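Local coordinates for uncharacterized protein (Bacteroides ovatus, PDB 3P02) that is of unknown function and joins an N-terminal E-set-like beta domain of the DUF4973 family to a C-terminal BT_3044-like domain built on a large antiparallel sheet, at residues Lys10-Ser14 against Asp54-Ser58; Ile208-Val212 against Asn236-Phe241. All blocks are in the same frame, centred on the assembly; numbering follows the deposited sequence.

Interaction 1: Lys10-Ser14 against Asp54-Ser58; sequences KQLIS and DRLVS
The strongest link is a hydrogen bond from the R55 guanidinium to a backbone carbonyl. R55 NH2 donates to Q11 O at 2.7 Å, with an N-H...O angle of 166°. R55 NH1 reaches the same Q11 O at 3.3 Å and 131°, a weak second bond. The guanidinium thus forks onto one acceptor that lies near its plane. R55 gets there with chi1, chi2 and chi3 all m, which folds the chain toward 10-14. Its NE forms a salt bridge with E130 of strand 122-130.

L12 CA sits at the guanidinium edge, 3.7 Å from R55 NH2. I13 covers one face of the group, with I13 CG1 3.9 Å from R55 NH2. I13 (chi1 m, chi2 t) then extends to V57 (chi1 t), where I13 CD1 meets V57 CG2 at 3.6 Å. The CA-to-CB bonds of I13, R55 and V57 all point toward the opposing segment.

Residues 10-12 are loop, and 13-14 are extended. Residues 55-58 are extended throughout. The closest CA pair is I13-V57 at 8.1 Å, too far for strand pairing, so side chains bridge the gap. The contact buries 214 Å².

The two strands belong to different sheets. Strand 13-15 pairs with 36-45, and strand 55-61 pairs with 95-98 and 122-130. I13 also touches V43 and V45. This is face-to-face packing between two beta sheets, as in the sandwich of an E-set-like, immunoglobulin-type domain.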
ATOM      1  N   LYS A  10      16.173   7.110 -29.307  1.00 43.46           N
ATOM      2  CA  LYS A  10      17.043   6.281 -28.469  1.00 43.75           C
ATOM      3  C   LYS A  10      18.413   6.996 -28.219  1.00 45.91           C
ATOM      4  O   LYS A  10      19.482   6.359 -28.181  1.00 47.02           O
ATOM      5  CB  LYS A  10      17.202   4.854 -29.018  1.00 47.20           C
ATOM      6  CG  LYS A  10      15.988   3.989 -28.693  1.00 64.17           C
ATOM      7  CD  LYS A  10      16.337   2.527 -28.499  1.00 78.05           C
ATOM      8  CE  LYS A  10      16.137   1.704 -29.748  1.00 90.57           C
ATOM      9  NZ  LYS A  10      15.853   0.286 -29.415  1.00100.62           N
ATOM     10  N   GLN A  11      18.342   8.325 -28.024  0.50 39.46           N
ATOM     11  CA  GLN A  11      19.436   9.220 -27.630  0.50 37.33           C
ATOM     12  C   GLN A  11      18.851  10.228 -26.624  0.50 35.77           C
ATOM     13  O   GLN A  11      19.553  11.096 -26.108  0.50 34.94           O
ATOM     14  CB  GLN A  11      20.158   9.889 -28.823  0.50 39.08           C
ATOM     15  CG  GLN A  11      19.284  10.648 -29.826  0.50 45.29           C
ATOM     16  CD  GLN A  11      19.015  12.105 -29.509  0.50 52.61           C
ATOM     17  OE1 GLN A  11      19.672  12.743 -28.670  0.50 47.81           O
ATOM     18  NE2 GLN A  11      18.061  12.683 -30.227  0.50 35.80           N
ATOM     19  N   LEU A  12      17.549  10.069 -26.341  1.00 28.62           N
ATOM     20  CA  LEU A  12      16.793  10.869 -25.399  1.00 25.88           C
ATOM     21  C   LEU A  12      16.739  10.180 -24.041  1.00 26.07           C
ATOM     22  O   LEU A  12      17.283   9.085 -23.854  1.00 27.00           O
ATOM     23  CB  LEU A  12      15.390  11.187 -25.938  1.00 25.66           C
ATOM     24  CG  LEU A  12      15.359  11.962 -27.293  1.00 31.33           C
ATOM     25  CD1 LEU A  12      13.939  12.093 -27.811  1.00 32.24           C
ATOM     26  CD2 LEU A  12      16.012  13.343 -27.179  1.00 33.03           C
ATOM     27  N   ILE A  13      16.129  10.860 -23.081  1.00 19.58           N
ATOM     28  CA  ILE A  13      16.155  10.423 -21.689  1.00 17.16           C
ATOM     29  C   ILE A  13      14.860   9.743 -21.279  1.00 18.17           C
ATOM     30  O   ILE A  13      13.791  10.109 -21.748  1.00 16.47           O
ATOM     31  CB  ILE A  13      16.483  11.668 -20.851  1.00 19.40           C
ATOM     32  CG1 ILE A  13      17.871  12.235 -21.304  1.00 20.90           C
ATOM     33  CG2 ILE A  13      16.464  11.381 -19.344  1.00 18.29           C
ATOM     34  CD1 ILE A  13      18.076  13.575 -21.002  1.00 29.36           C
ATOM     35  N   SER A  14      14.969   8.725 -20.419  1.00 14.69           N
ATOM     36  CA  SER A  14      13.805   7.975 -19.981  1.00 14.98           C
ATOM     37  C   SER A  14      13.949   7.547 -18.541  1.00 17.10           C
ATOM     38  O   SER A  14      15.027   7.711 -17.954  1.00 17.74           O
ATOM     39  CB  SER A  14      13.641   6.739 -20.856  1.00 18.61           C
ATOM     40  OG  SER A  14      14.768   5.890 -20.733  1.00 23.13           O
ATOM     41  N   ASP A  54      26.259  18.642 -22.010  1.00 26.79           N
ATOM     42  CA  ASP A  54      25.495  18.475 -20.761  1.00 24.80           C
ATOM     43  C   ASP A  54      24.009  18.560 -21.066  1.00 27.36           C
ATOM     44  O   ASP A  54      23.596  19.338 -21.936  1.00 27.93           O
ATOM     45  CB  ASP A  54      25.881  19.523 -19.712  1.00 25.81           C
ATOM     46  CG  ASP A  54      27.220  19.328 -19.024  1.00 26.73           C
ATOM     47  OD1 ASP A  54      27.988  18.415 -19.437  1.00 24.69           O
ATOM     48  OD2 ASP A  54      27.517  20.097 -18.103  1.00 31.07           O
ATOM     49  N   ARG A  55      23.212  17.719 -20.403  1.00 20.71           N
ATOM     50  CA  ARG A  55      21.764  17.678 -20.638  1.00 19.85           C
ATOM     51  C   ARG A  55      21.040  18.358 -19.509  1.00 23.86           C
ATOM     52  O   ARG A  55      21.268  17.989 -18.363  1.00 23.08           O
ATOM     53  CB  ARG A  55      21.256  16.212 -20.753  1.00 18.50           C
ATOM     54  CG  ARG A  55      22.053  15.284 -21.695  1.00 25.70           C
ATOM     55  CD  ARG A  55      21.909  15.614 -23.174  1.00 28.40           C
ATOM     56  NE  ARG A  55      20.665  15.051 -23.714  1.00 32.05           N
ATOM     57  CZ  ARG A  55      20.562  13.857 -24.292  1.00 39.98           C
ATOM     58  NH1 ARG A  55      21.632  13.088 -24.441  1.00 31.87           N
ATOM     59  NH2 ARG A  55      19.390  13.432 -24.743  1.00 26.24           N
ATOM     60  N   LEU A  56      20.159  19.330 -19.807  1.00 22.48           N
ATOM     61  CA  LEU A  56      19.330  19.919 -18.761  1.00 23.61           C
ATOM     62  C   LEU A  56      17.950  19.251 -18.866  1.00 24.72           C
ATOM     63  O   LEU A  56      17.198  19.425 -19.828  1.00 23.98           O
ATOM     64  CB  LEU A  56      19.274  21.452 -18.804  1.00 25.35           C
ATOM     65  CG  LEU A  56      18.549  22.149 -17.624  1.00 31.52           C
ATOM     66  CD1 LEU A  56      19.214  21.845 -16.268  1.00 32.00           C
ATOM     67  CD2 LEU A  56      18.507  23.660 -17.833  1.00 37.64           C
ATOM     68  N   VAL A  57      17.667  18.409 -17.880  1.00 20.43           N
ATOM     69  CA  VAL A  57      16.478  17.577 -17.860  1.00 20.20           C
ATOM     70  C   VAL A  57      15.419  18.172 -16.957  1.00 20.66           C
ATOM     71  O   VAL A  57      15.764  18.699 -15.897  1.00 19.66           O
ATOM     72  CB  VAL A  57      16.915  16.170 -17.363  1.00 25.77           C
ATOM     73  CG1 VAL A  57      15.806  15.172 -17.549  1.00 26.32           C
ATOM     74  CG2 VAL A  57      18.164  15.698 -18.114  1.00 25.97           C
ATOM     75  N   SER A  58      14.146  18.114 -17.399  1.00 14.89           N
ATOM     76  CA  SER A  58      13.032  18.604 -16.591  0.50 13.99           C
ATOM     77  C   SER A  58      12.122  17.452 -16.203  1.00 17.05           C
ATOM     78  O   SER A  58      11.964  16.492 -16.969  1.00 17.49           O
ATOM     79  CB  SER A  58      12.241  19.695 -17.309  0.50 18.12           C
ATOM     80  OG  SER A  58      11.308  19.190 -18.244  0.50 27.68           O
TER

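Interaction 2: Ile208-Val212 against Asn236-Phe241; sequences INYKV and NEKLKF
A single asparagine side chain bridges two short 3-10 turns. N236 (chi1 t) points toward 208-212, and its ND2 donates to N209 O at 2.8 Å, with a nearly straight angle of 176°. Its OD1 accepts from K238 N at 3.1 Å, which makes an Asx turn at the start of the 3-10 segment 237-239. The main-chain bond L239 N to N236 O, 3.1 Å, forms the 3-10 turn that starts at the same residue. ND2 also bonds Y279 OH.

A water adds a second bridge. It donates to K211 O at 2.7 Å and accepts from N236 N at 2.9 Å.

Residues 208-209 are 3-10, and 211-212 begin strand 211-220. Segment 236-241 lies in the connection between the antiparallel strands 228-234 and 242-255. The contact therefore joins the 3-10 entry and first residues of strand 211-220 to that turn, at one end of the large antiparallel sheet of the C-terminal domain. Strand 211-220 lies next to 228-234 there. K240 takes a left-handed conformation (52/43) directly after 237-239, where the chain changes to the extended F241 leading into strand 242-255.

Nearest CA pairs are N209-N236 at 6.0 Å, Y210-L239 at 6.9 Å and V212-F241 at 8.7 Å. L239 packs closely: its CG is 3.3 Å from N209 O, and its CD2 is 3.4 Å from Y210 CD1. The Y210 hydroxyl is hydrogen-bonded to T280. Further into the sheet, V212 CG1 meets F241 CE1 at 3.7 Å, and both side chains touch I232 and F274.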
ATOM      1  N   ILE A 208     -15.089   2.254   2.678  1.00  9.97           N
ATOM      2  CA  ILE A 208     -14.864   3.136   3.856  1.00  9.40           C
ATOM      3  C   ILE A 208     -15.941   2.929   4.931  1.00 12.31           C
ATOM      4  O   ILE A 208     -15.650   3.053   6.112  1.00 11.98           O
ATOM      5  CB  ILE A 208     -14.804   4.616   3.422  1.00 13.55           C
ATOM      6  CG1 ILE A 208     -13.545   4.837   2.558  1.00 14.28           C
ATOM      7  CG2 ILE A 208     -14.815   5.551   4.655  1.00 14.56           C
ATOM      8  CD1 ILE A 208     -13.490   6.325   1.893  1.00 22.12           C
ATOM      9  N   ASN A 209     -17.177   2.605   4.531  1.00 10.65           N
ATOM     10  CA  ASN A 209     -18.262   2.386   5.502  1.00  9.51           C
ATOM     11  C   ASN A 209     -18.006   1.221   6.453  1.00 12.03           C
ATOM     12  O   ASN A 209     -18.701   1.106   7.468  1.00 11.43           O
ATOM     13  CB  ASN A 209     -19.549   2.058   4.742  1.00 12.00           C
ATOM     14  CG  ASN A 209     -19.962   3.173   3.829  1.00 25.95           C
ATOM     15  OD1 ASN A 209     -19.800   4.347   4.164  1.00 21.57           O
ATOM     16  ND2 ASN A 209     -20.619   2.814   2.742  1.00 25.19           N
ATOM     17  N   TYR A 210     -17.074   0.307   6.067  1.00  9.73           N
ATOM     18  CA  TYR A 210     -16.846  -0.948   6.791  1.00  8.82           C
ATOM     19  C   TYR A 210     -15.495  -0.987   7.490  1.00  9.78           C
ATOM     20  O   TYR A 210     -15.059  -2.046   7.915  1.00 10.21           O
ATOM     21  CB  TYR A 210     -17.024  -2.144   5.807  1.00  8.17           C
ATOM     22  CG  TYR A 210     -18.477  -2.212   5.393  1.00  8.44           C
ATOM     23  CD1 TYR A 210     -19.430  -2.783   6.232  1.00  9.41           C
ATOM     24  CD2 TYR A 210     -18.925  -1.582   4.226  1.00  9.53           C
ATOM     25  CE1 TYR A 210     -20.787  -2.712   5.943  1.00 10.69           C
ATOM     26  CE2 TYR A 210     -20.288  -1.512   3.923  1.00  9.86           C
ATOM     27  CZ  TYR A 210     -21.210  -2.095   4.777  1.00 11.54           C
ATOM     28  OH  TYR A 210     -22.553  -2.020   4.493  1.00 10.67           O
ATOM     29  N   LYS A 211     -14.838   0.150   7.610  1.00  8.77           N
ATOM     30  CA  LYS A 211     -13.542   0.214   8.288  1.00  8.83           C
ATOM     31  C   LYS A 211     -13.626  -0.133   9.783  1.00 10.59           C
ATOM     32  O   LYS A 211     -14.439   0.425  10.538  1.00  9.38           O
ATOM     33  CB  LYS A 211     -12.957   1.622   8.153  1.00 10.07           C
ATOM     34  CG  LYS A 211     -12.424   1.908   6.745  1.00 12.60           C
ATOM     35  CD  LYS A 211     -12.060   3.387   6.538  1.00 15.27           C
ATOM     36  CE  LYS A 211     -10.874   3.805   7.385  1.00 14.63           C
ATOM     37  NZ  LYS A 211     -10.619   5.275   7.297  1.00 18.41           N
ATOM     38  N   VAL A 212     -12.760  -1.061  10.197  1.00  8.60           N
ATOM     39  CA  VAL A 212     -12.629  -1.465  11.603  1.00  8.26           C
ATOM     40  C   VAL A 212     -11.183  -1.220  11.985  1.00 10.09           C
ATOM     41  O   VAL A 212     -10.275  -1.749  11.333  1.00  9.25           O
ATOM     42  CB  VAL A 212     -13.059  -2.929  11.846  1.00  9.83           C
ATOM     43  CG1 VAL A 212     -12.797  -3.308  13.307  1.00  9.39           C
ATOM     44  CG2 VAL A 212     -14.535  -3.127  11.485  1.00  9.68           C
ATOM     45  N   ASN A 236     -17.745   4.652  11.679  1.00 12.91           N
ATOM     46  CA  ASN A 236     -19.045   4.736  11.006  1.00 11.39           C
ATOM     47  C   ASN A 236     -20.172   4.294  11.939  1.00 13.73           C
ATOM     48  O   ASN A 236     -20.322   3.092  12.188  1.00 12.50           O
ATOM     49  CB  ASN A 236     -19.036   3.891   9.731  1.00 10.69           C
ATOM     50  CG  ASN A 236     -20.331   4.002   8.951  1.00 14.98           C
ATOM     51  OD1 ASN A 236     -21.173   4.902   9.208  1.00 14.24           O
ATOM     52  ND2 ASN A 236     -20.520   3.131   7.965  1.00 10.69           N
ATOM     53  N   GLU A 237     -20.988   5.252  12.421  0.50 12.21           N
ATOM     54  CA  GLU A 237     -22.112   4.948  13.324  0.50 12.56           C
ATOM     55  C   GLU A 237     -23.159   4.029  12.669  0.50 15.22           C
ATOM     56  O   GLU A 237     -23.826   3.275  13.386  0.50 14.98           O
ATOM     57  CB  GLU A 237     -22.784   6.233  13.828  0.50 14.80           C
ATOM     58  CG  GLU A 237     -21.907   7.091  14.729  0.50 26.46           C
ATOM     59  CD  GLU A 237     -21.449   6.493  16.049  0.50 55.27           C
ATOM     60  OE1 GLU A 237     -22.255   5.801  16.713  0.50 54.08           O
ATOM     61  OE2 GLU A 237     -20.283   6.742  16.433  0.50 54.40           O
ATOM     62  N   LYS A 238     -23.285   4.069  11.321  1.00 12.51           N
ATOM     63  CA  LYS A 238     -24.250   3.210  10.587  1.00 12.45           C
ATOM     64  C   LYS A 238     -23.866   1.731  10.635  1.00 16.06           C
ATOM     65  O   LYS A 238     -24.741   0.893  10.466  1.00 14.78           O
ATOM     66  CB  LYS A 238     -24.421   3.646   9.140  1.00 13.48           C
ATOM     67  CG  LYS A 238     -24.951   5.069   9.012  1.00 12.78           C
ATOM     68  CD  LYS A 238     -25.373   5.340   7.577  1.00 15.62           C
ATOM     69  CE  LYS A 238     -25.712   6.804   7.366  1.00 19.59           C
ATOM     70  NZ  LYS A 238     -26.483   6.987   6.116  1.00 16.57           N
ATOM     71  N   LEU A 239     -22.585   1.402  10.923  1.00 13.53           N
ATOM     72  CA  LEU A 239     -22.167  -0.008  11.059  1.00 15.23           C
ATOM     73  C   LEU A 239     -22.796  -0.706  12.253  1.00 17.07           C
ATOM     74  O   LEU A 239     -22.779  -1.944  12.323  1.00 17.50           O
ATOM     75  CB  LEU A 239     -20.652  -0.060  11.273  1.00 15.31           C
ATOM     76  CG  LEU A 239     -19.724  -0.402  10.180  1.00 20.16           C
ATOM     77  CD1 LEU A 239     -18.343  -0.752  10.765  1.00 18.01           C
ATOM     78  CD2 LEU A 239     -20.218  -1.581   9.348  1.00 17.35           C
ATOM     79  N   LYS A 240     -23.254   0.083  13.265  1.00 13.21           N
ATOM     80  CA  LYS A 240     -23.794  -0.420  14.528  1.00 12.81           C
ATOM     81  C   LYS A 240     -22.768  -1.397  15.114  1.00 16.52           C
ATOM     82  O   LYS A 240     -23.104  -2.505  15.532  1.00 15.81           O
ATOM     83  CB  LYS A 240     -25.196  -1.048  14.360  1.00 16.53           C
ATOM     84  CG  LYS A 240     -26.249  -0.013  13.978  1.00 27.67           C
ATOM     85  CD  LYS A 240     -27.503  -0.685  13.448  1.00 35.38           C
ATOM     86  CE  LYS A 240     -28.536   0.289  12.940  1.00 43.56           C
ATOM     87  NZ  LYS A 240     -29.710  -0.437  12.370  1.00 38.04           N
ATOM     88  N   PHE A 241     -21.482  -0.992  15.034  1.00 12.79           N
ATOM     89  CA  PHE A 241     -20.379  -1.805  15.543  1.00 11.21           C
ATOM     90  C   PHE A 241     -20.524  -2.045  17.030  1.00 14.90           C
ATOM     91  O   PHE A 241     -20.676  -1.099  17.802  1.00 13.81           O
ATOM     92  CB  PHE A 241     -19.047  -1.101  15.257  1.00 10.69           C
ATOM     93  CG  PHE A 241     -17.821  -1.869  15.695  1.00  9.64           C
ATOM     94  CD1 PHE A 241     -17.174  -2.736  14.818  1.00 10.11           C
ATOM     95  CD2 PHE A 241     -17.278  -1.673  16.958  1.00 11.43           C
ATOM     96  CE1 PHE A 241     -16.005  -3.410  15.214  1.00 11.19           C
ATOM     97  CE2 PHE A 241     -16.128  -2.375  17.367  1.00 13.30           C
ATOM     98  CZ  PHE A 241     -15.504  -3.237  16.492  1.00 10.60           C
TER
HETATM   99  O   HOH W   1     -15.753   2.819  10.617  1.00 11.63           O

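In the fold
Interaction 1 belongs to the DUF4973 region and interaction 2 to the BT_3044-like region, on opposite sides of the chain's centre. Their centres are 50 Å apart, and their nearest atoms are about 33 Å apart, so they do not touch. Both segments of the first come earlier in the chain than those of the second. Interaction 1 joins two sheets of the N-terminal region through side chains. Interaction 2 joins the start of one strand to a nearby turn at the end of one sheet in the C-terminal region. Each uses a side-chain nitrogen to hold a backbone carbonyl just ahead of a strand, with apolar contacts alongside. The function is unknown, so neither contact can be assigned to an active site or ligand pocket.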